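Local coordinates for protein 4-hydroxybenzoyl-CoA thioesterase (Bacillus halodurans, PDB 5WH9) that probably hydrolyses the thioester of aromatic acyl-coenzyme A substrates, with gentisyl-CoA the likely one, as a hotdog-fold thioesterase, at residues B[78-90]-B[120-132]. Numbering follows the deposited sequence.
Sequences TSIRELKDKSFIL and VCPIPSSVRVAFA
F131, on the last turn of helix 125-131, meets three side chains of segment 78-90 and illustrates how, in a hotdog fold, one aromatic side chain can help seat a short C-terminal helix against the sheet. I80 CD1 lies over one face of the ring, but so close in the model that the detail of this contact is doubtful; V127 of the same helix lies against the opposite face. L83 comes at the ring's edge, its CD1 3.7 Å from F131 CD2. F88, from strand 87-96, has CG between its backbone N and carbonyl carbon (chi1 65°), a turn that brings its ring against F131. There F131 CE2 stands over the centre of the F88 face, 4.0 Å from F88 CG, in an oblique pair with planes at 40°. With alanine in place of F131, the ring contacts to L83 and F88 would be lost, which would probably leave a gap beside F88 and less packing for the last helical turn. L38 of helix 25-40 and L41 also touch F131. Farther along, I123 CD1 packs tightly on L83 CD1 at 3.5 Å and reaches F88 CD1 at 3.8 Å. The backbone N of I123 donates to D85 O over 3.1 Å, and a water bridges the same carbonyl to I123 O, 2.7 Å from the water, while accepting from R128 NH1 in the guanidinium plane. At the exposed end of the contact, D85 OD1 lies beside P122 CB, 3.4 Å away. The turn joining strands 73-80 and 87-96 is thus held to the helix by apolar packing, whereas one direct backbone bond and a shared water fix the loop leading into that helix.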
loop_
_atom_site.group_PDB
_atom_site.type_symbol
_atom_site.label_atom_id
_atom_site.label_comp_id
_atom_site.label_asym_id
_atom_site.label_seq_id
_atom_site.Cartn_x
_atom_site.Cartn_y
_atom_site.Cartn_z
ATOM N N THR B 78 21.426 2.300 -8.548
ATOM C CA THR B 78 20.755 2.766 -9.746
ATOM C C THR B 78 21.759 3.334 -10.719
ATOM O O THR B 78 22.577 4.169 -10.365
ATOM C CB THR B 78 19.696 3.818 -9.419
ATOM O OG1 THR B 78 18.749 3.263 -8.503
ATOM C CG2 THR B 78 18.959 4.247 -10.673
ATOM N N SER B 79 21.718 2.844 -11.948
ATOM C CA SER B 79 22.523 3.421 -13.003
ATOM C C SER B 79 21.582 3.777 -14.148
ATOM O O SER B 79 20.457 3.280 -14.198
ATOM C CB SER B 79 23.603 2.439 -13.441
ATOM O OG SER B 79 23.087 1.129 -13.563
ATOM N N ILE B 80 22.013 4.661 -15.041
ATOM C CA ILE B 80 21.189 5.029 -16.190
ATOM C C ILE B 80 21.781 4.403 -17.456
ATOM O O ILE B 80 22.985 4.456 -17.671
ATOM C CB ILE B 80 21.049 6.544 -16.329
ATOM C CG1 ILE B 80 20.039 6.879 -17.427
ATOM C CG2 ILE B 80 22.386 7.183 -16.630
ATOM C CD1 ILE B 80 19.716 8.344 -17.500
ATOM N N ARG B 81 20.948 3.741 -18.200
ATOM C CA ARG B 81 21.419 2.955 -19.282
ATOM C C ARG B 81 20.863 3.028 -20.683
ATOM O O ARG B 81 21.310 2.236 -21.443
ATOM C CB ARG B 81 21.454 1.517 -18.842
ATOM C CG ARG B 81 20.200 0.761 -19.093
ATOM C CD ARG B 81 20.568 -0.618 -19.538
ATOM N NE ARG B 81 19.379 -1.332 -19.828
ATOM C CZ ARG B 81 18.743 -2.053 -18.949
ATOM N NH1 ARG B 81 19.179 -2.173 -17.709
ATOM N NH2 ARG B 81 17.652 -2.629 -19.329
ATOM N N GLU B 82 19.870 3.833 -21.014
ATOM C CA GLU B 82 19.473 3.934 -22.435
ATOM C C GLU B 82 19.004 5.316 -22.837
ATOM O O GLU B 82 17.916 5.462 -23.317
ATOM C CB GLU B 82 18.413 2.858 -22.786
ATOM C CG GLU B 82 18.068 2.705 -24.261
ATOM C CD GLU B 82 17.907 1.260 -24.687
ATOM O OE1 GLU B 82 18.320 0.388 -23.920
ATOM O OE2 GLU B 82 17.393 0.989 -25.786
ATOM N N LEU B 83 19.837 6.309 -22.647
ATOM C CA LEU B 83 19.359 7.662 -22.738
ATOM C C LEU B 83 19.064 8.063 -24.165
ATOM O O LEU B 83 19.855 7.952 -25.023
ATOM C CB LEU B 83 20.308 8.600 -22.033
ATOM C CG LEU B 83 20.148 10.107 -22.182
ATOM C CD1 LEU B 83 19.017 10.689 -21.381
ATOM C CD2 LEU B 83 21.446 10.805 -21.877
ATOM N N LYS B 84 17.862 8.524 -24.390
ATOM C CA LYS B 84 17.533 9.031 -25.711
ATOM C C LYS B 84 16.991 10.436 -25.552
ATOM O O LYS B 84 16.973 10.965 -24.446
ATOM C CB LYS B 84 16.527 8.116 -26.399
ATOM C CG LYS B 84 16.976 6.659 -26.434
ATOM C CD LYS B 84 16.164 5.873 -27.424
ATOM C CE LYS B 84 16.055 4.416 -27.019
ATOM N NZ LYS B 84 15.237 3.654 -28.007
ATOM N N ASP B 85 16.563 11.050 -26.644
ATOM C CA ASP B 85 16.036 12.398 -26.556
ATOM C C ASP B 85 14.836 12.454 -25.611
ATOM O O ASP B 85 14.740 13.351 -24.777
ATOM C CB ASP B 85 15.647 12.926 -27.940
ATOM C CG ASP B 85 14.864 14.237 -27.870
ATOM O OD1 ASP B 85 15.279 15.150 -27.119
ATOM O OD2 ASP B 85 13.824 14.345 -28.562
ATOM N N LYS B 86 13.926 11.494 -25.727
ATOM C CA LYS B 86 12.660 11.609 -25.008
ATOM C C LYS B 86 12.414 10.564 -23.920
ATOM O O LYS B 86 11.417 10.651 -23.201
ATOM C CB LYS B 86 11.493 11.641 -25.998
ATOM C CG LYS B 86 11.523 12.862 -26.906
ATOM C CD LYS B 86 10.194 13.103 -27.592
ATOM C CE LYS B 86 10.228 12.610 -29.024
ATOM N NZ LYS B 86 8.895 12.756 -29.662
ATOM N N SER B 87 13.319 9.594 -23.796
ATOM C CA SER B 87 13.195 8.552 -22.786
ATOM C C SER B 87 14.556 8.167 -22.182
ATOM O O SER B 87 15.611 8.513 -22.713
ATOM C CB SER B 87 12.543 7.309 -23.393
ATOM O OG SER B 87 13.451 6.622 -24.243
ATOM N N PHE B 88 14.516 7.449 -21.061
ATOM C CA PHE B 88 15.711 6.880 -20.463
ATOM C C PHE B 88 15.324 5.625 -19.679
ATOM O O PHE B 88 14.162 5.458 -19.294
ATOM C CB PHE B 88 16.424 7.902 -19.561
ATOM C CG PHE B 88 15.627 8.319 -18.356
ATOM C CD1 PHE B 88 14.620 9.264 -18.462
ATOM C CD2 PHE B 88 15.890 7.779 -17.115
ATOM C CE1 PHE B 88 13.874 9.645 -17.347
ATOM C CE2 PHE B 88 15.153 8.157 -15.996
ATOM C CZ PHE B 88 14.151 9.087 -16.117
ATOM N N ILE B 89 16.292 4.739 -19.466
ATOM C CA ILE B 89 16.096 3.536 -18.660
ATOM C C ILE B 89 17.007 3.544 -17.431
ATOM O O ILE B 89 18.202 3.772 -17.543
ATOM C CB ILE B 89 16.385 2.248 -19.452
ATOM C CG1 ILE B 89 15.386 2.064 -20.586
ATOM C CG2 ILE B 89 16.325 1.026 -18.547
ATOM C CD1 ILE B 89 15.651 0.788 -21.381
ATOM N N LEU B 90 16.427 3.296 -16.263
ATOM C CA LEU B 90 17.185 3.135 -15.032
ATOM C C LEU B 90 17.329 1.659 -14.720
ATOM O O LEU B 90 16.339 0.929 -14.691
ATOM C CB LEU B 90 16.464 3.812 -13.867
ATOM C CG LEU B 90 16.314 5.329 -13.944
ATOM C CD1 LEU B 90 15.497 5.855 -12.748
ATOM C CD2 LEU B 90 17.681 6.010 -14.008
ATOM N N VAL B 120 3.999 14.222 -23.195
ATOM C CA VAL B 120 5.406 13.823 -23.224
ATOM C C VAL B 120 6.269 14.873 -23.898
ATOM O O VAL B 120 5.808 15.607 -24.773
ATOM C CB VAL B 120 5.604 12.511 -23.980
ATOM C CG1 VAL B 120 4.881 11.376 -23.267
ATOM C CG2 VAL B 120 5.119 12.660 -25.422
ATOM N N CYS B 121 7.533 14.937 -23.505
ATOM C CA CYS B 121 8.439 15.911 -24.094
ATOM C C CYS B 121 9.888 15.488 -23.916
ATOM O O CYS B 121 10.177 14.493 -23.252
ATOM C CB CYS B 121 8.204 17.277 -23.471
ATOM S SG CYS B 121 8.672 17.338 -21.766
ATOM N N PRO B 122 10.810 16.242 -24.519
ATOM C CA PRO B 122 12.225 15.880 -24.411
ATOM C C PRO B 122 12.736 16.064 -22.989
ATOM O O PRO B 122 12.340 17.007 -22.302
ATOM C CB PRO B 122 12.919 16.888 -25.339
ATOM C CG PRO B 122 11.830 17.486 -26.174
ATOM C CD PRO B 122 10.603 17.446 -25.340
ATOM N N ILE B 123 13.599 15.159 -22.553
ATOM C CA ILE B 123 14.328 15.336 -21.313
ATOM C C ILE B 123 15.015 16.696 -21.376
ATOM O O ILE B 123 15.627 17.031 -22.384
ATOM C CB ILE B 123 15.381 14.231 -21.147
ATOM C CG1 ILE B 123 14.704 12.862 -21.093
ATOM C CG2 ILE B 123 16.255 14.466 -19.902
ATOM C CD1 ILE B 123 15.674 11.708 -21.228
ATOM N N PRO B 124 14.917 17.443 -20.304
ATOM C CA PRO B 124 15.530 18.747 -20.223
ATOM C C PRO B 124 16.987 18.614 -20.294
ATOM O O PRO B 124 17.602 17.683 -19.858
ATOM C CB PRO B 124 15.158 19.228 -18.835
ATOM C CG PRO B 124 13.951 18.497 -18.513
ATOM C CD PRO B 124 14.073 17.173 -19.149
ATOM N N SER B 125 17.516 19.653 -20.865
ATOM C CA SER B 125 18.873 19.744 -21.231
ATOM C C SER B 125 19.798 19.622 -20.027
ATOM O O SER B 125 20.784 18.967 -20.087
ATOM C CB SER B 125 19.020 21.044 -21.998
ATOM O OG SER B 125 18.753 22.167 -21.220
ATOM N N SER B 126 19.444 20.248 -18.934
ATOM C CA SER B 126 20.213 20.156 -17.728
ATOM C C SER B 126 20.237 18.754 -17.179
ATOM O O SER B 126 21.217 18.325 -16.667
ATOM C CB SER B 126 19.605 21.063 -16.726
ATOM O OG SER B 126 18.231 20.864 -16.749
ATOM N N VAL B 127 19.107 18.084 -17.253
ATOM C CA VAL B 127 18.996 16.687 -16.856
ATOM C C VAL B 127 19.787 15.819 -17.827
ATOM O O VAL B 127 20.552 14.952 -17.419
ATOM C CB VAL B 127 17.530 16.232 -16.802
ATOM C CG1 VAL B 127 17.448 14.779 -16.419
ATOM C CG2 VAL B 127 16.755 17.080 -15.797
ATOM N N ARG B 128 19.630 16.077 -19.116
ATOM C CA ARG B 128 20.382 15.330 -20.119
ATOM C C ARG B 128 21.874 15.327 -19.795
ATOM O O ARG B 128 22.487 14.271 -19.712
ATOM C CB ARG B 128 20.135 15.902 -21.517
ATOM C CG ARG B 128 20.649 15.038 -22.652
ATOM C CD ARG B 128 20.253 15.628 -23.996
ATOM N NE ARG B 128 20.616 17.044 -24.088
ATOM C CZ ARG B 128 19.738 18.044 -24.192
ATOM N NH1 ARG B 128 18.430 17.788 -24.228
ATOM N NH2 ARG B 128 20.168 19.302 -24.272
ATOM N N VAL B 129 22.446 16.510 -19.597
ATOM C CA VAL B 129 23.868 16.637 -19.289
ATOM C C VAL B 129 24.248 15.952 -17.979
ATOM O O VAL B 129 25.366 15.457 -17.820
ATOM C CB VAL B 129 24.295 18.125 -19.214
ATOM C CG1 VAL B 129 25.687 18.266 -18.584
ATOM C CG2 VAL B 129 24.241 18.772 -20.595
ATOM N N ALA B 130 23.322 15.949 -17.029
ATOM C CA ALA B 130 23.565 15.312 -15.741
ATOM C C ALA B 130 23.559 13.782 -15.887
ATOM O O ALA B 130 24.314 13.090 -15.213
ATOM C CB ALA B 130 22.537 15.791 -14.696
ATOM N N PHE B 131 22.697 13.270 -16.766
ATOM C CA PHE B 131 22.692 11.857 -17.143
ATOM C C PHE B 131 23.921 11.491 -17.977
ATOM O O PHE B 131 24.389 10.354 -17.944
ATOM C CB PHE B 131 21.433 11.518 -17.958
ATOM C CG PHE B 131 20.179 11.419 -17.140
ATOM C CD1 PHE B 131 20.237 11.210 -15.776
ATOM C CD2 PHE B 131 18.934 11.536 -17.740
ATOM C CE1 PHE B 131 19.084 11.120 -15.024
ATOM C CE2 PHE B 131 17.778 11.442 -16.994
ATOM C CZ PHE B 131 17.854 11.235 -15.638
ATOM N N ALA B 132 24.424 12.452 -18.742
ATOM C CA ALA B 132 25.571 12.207 -19.603
ATOM C C ALA B 132 26.879 12.512 -18.875
ATOM O O ALA B 132 27.813 13.066 -19.458
ATOM C CB ALA B 132 25.462 13.015 -20.891
HETATM O O HOH W 1 16.902 15.556 -24.228
#